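Local coordinates for protein C-type lectin domain family 4, member b1 (Mus musculus, PDB 6LFJ) that is a calcium-dependent C-type lectin receptor of innate immunity whose carbohydrate-recognition domain binds the mannosylated inositol phosphate IPM2, the head group of the mycobacterial glycolipid PIM2, at the interface of chains A and B. Numbering follows the deposited sequence. Chains: chain A/B, C-type lectin domain family 4, member b1.

The interface of chains A and B. Residues chain A 12-14, 50; chain B 33, 37.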
loop_
_atom_site.group_PDB
_atom_site.type_symbol
_atom_site.label_atom_id
_atom_site.label_comp_id
_atom_site.label_asym_id
_atom_site.label_seq_id
_atom_site.Cartn_x
_atom_site.Cartn_y
_atom_site.Cartn_z
ATOM N N PHE A 12 5.486 -3.642 13.240
ATOM C CA PHE A 12 5.544 -2.179 13.022
ATOM C C PHE A 12 4.332 -1.765 12.194
ATOM O O PHE A 12 4.094 -2.349 11.119
ATOM C CB PHE A 12 6.838 -1.739 12.346
ATOM C CG PHE A 12 6.931 -0.246 12.216
ATOM C CD1 PHE A 12 7.322 0.519 13.300
ATOM C CD2 PHE A 12 6.545 0.392 11.054
ATOM C CE1 PHE A 12 7.364 1.897 13.212
ATOM C CE2 PHE A 12 6.588 1.775 10.963
ATOM C CZ PHE A 12 6.987 2.523 12.050
ATOM N N GLY A 13 3.591 -0.782 12.691
ATOM C CA GLY A 13 2.341 -0.373 12.046
ATOM C C GLY A 13 1.410 -1.562 11.905
ATOM O O GLY A 13 1.251 -2.326 12.873
ATOM N N SER A 14 0.807 -1.717 10.731
ATOM C CA SER A 14 -0.177 -2.784 10.465
ATOM C C SER A 14 0.537 -4.076 10.053
ATOM O O SER A 14 -0.182 -5.010 9.704
ATOM C CB SER A 14 -1.157 -2.351 9.405
ATOM O OG SER A 14 -0.512 -2.259 8.142
ATOM N N GLU A 50 8.746 3.168 7.574
ATOM C CA GLU A 50 8.937 1.747 7.191
ATOM C C GLU A 50 10.401 1.517 6.800
ATOM O O GLU A 50 10.964 0.488 7.239
ATOM C CB GLU A 50 7.967 1.360 6.082
ATOM C CG GLU A 50 6.545 1.172 6.572
ATOM C CD GLU A 50 5.522 0.981 5.457
ATOM O OE1 GLU A 50 5.921 0.754 4.294
ATOM O OE2 GLU A 50 4.321 1.074 5.753
ATOM N N GLU B 33 -2.587 2.719 5.080
ATOM C CA GLU B 33 -1.839 2.259 6.288
ATOM C C GLU B 33 -2.521 2.785 7.557
ATOM O O GLU B 33 -2.585 2.051 8.565
ATOM C CB GLU B 33 -0.373 2.690 6.248
ATOM C CG GLU B 33 0.392 2.349 7.527
ATOM C CD GLU B 33 0.478 0.874 7.893
ATOM O OE1 GLU B 33 0.030 0.018 7.093
ATOM O OE2 GLU B 33 1.003 0.579 8.979
ATOM N N ARG B 37 -3.857 0.299 10.473
ATOM C CA ARG B 37 -3.408 0.402 11.883
ATOM C C ARG B 37 -4.607 0.302 12.823
ATOM O O ARG B 37 -4.416 -0.173 13.947
ATOM C CB ARG B 37 -2.609 1.683 12.100
ATOM C CG ARG B 37 -1.190 1.521 11.587
ATOM C CD ARG B 37 -0.439 2.819 11.589
ATOM N NE ARG B 37 0.894 2.691 11.038
ATOM C CZ ARG B 37 1.794 3.650 11.110
ATOM N NH1 ARG B 37 1.496 4.787 11.719
ATOM N NH2 ARG B 37 2.991 3.474 10.586
HETATM O O HOH W 1 3.663 1.501 8.683
#
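A:Gly13 and A:Ser14 turn the chain A backbone towards helix 28-37 of chain B, A:Gly13 with a positive phi of 56°, and the amide N of A:Ser14 donates to carboxylate oxygen OE2 of B:Glu33 at 2.9 Å. The hydroxyl OG of A:Ser14 donates to the other oxygen, OE1 of B:Glu33, at 2.6 Å. One serine therefore grips both carboxylate oxygens. Each donor arrives on the syn side, somewhat out of the carboxylate plane. OG lies between the backbone N and the carbonyl carbon of its own residue (chi1 69°), which brings it round beside the amide. The B:Glu33 chain bends at chi2 (61°), which turns the carboxylate to present both oxygens to A:Ser14.

NE of B:Arg37 donates a hydrogen bond, part of a salt bridge, to the anti side of OE2 of B:Glu33 at 3.0 Å, with the oxygen tilted from the guanidinium plane. This pairing within chain B probably helps to hold the carboxylate in place and to balance its charge. The extended arginine chain runs past A:Gly13, with NE 3.5 Å from the glycine CA. Its NH2 reaches 4.0 Å from CE2 of A:Phe12, with ring and guanidinium nearly perpendicular. A water in the guanidinium plane joins NH2 of B:Arg37, OE2 of B:Glu33 and OE2 of A:Glu50. It links the two acids, and the nearby guanidinium may ease the repulsion between them.

The whole contact is asymmetric and may reflect crystal packing. This patch joins the end of strand 10-12, the loop to strand 15-18 and helix 48-56 of chain A to helix 28-37 of chain B, which ends at B:Arg37.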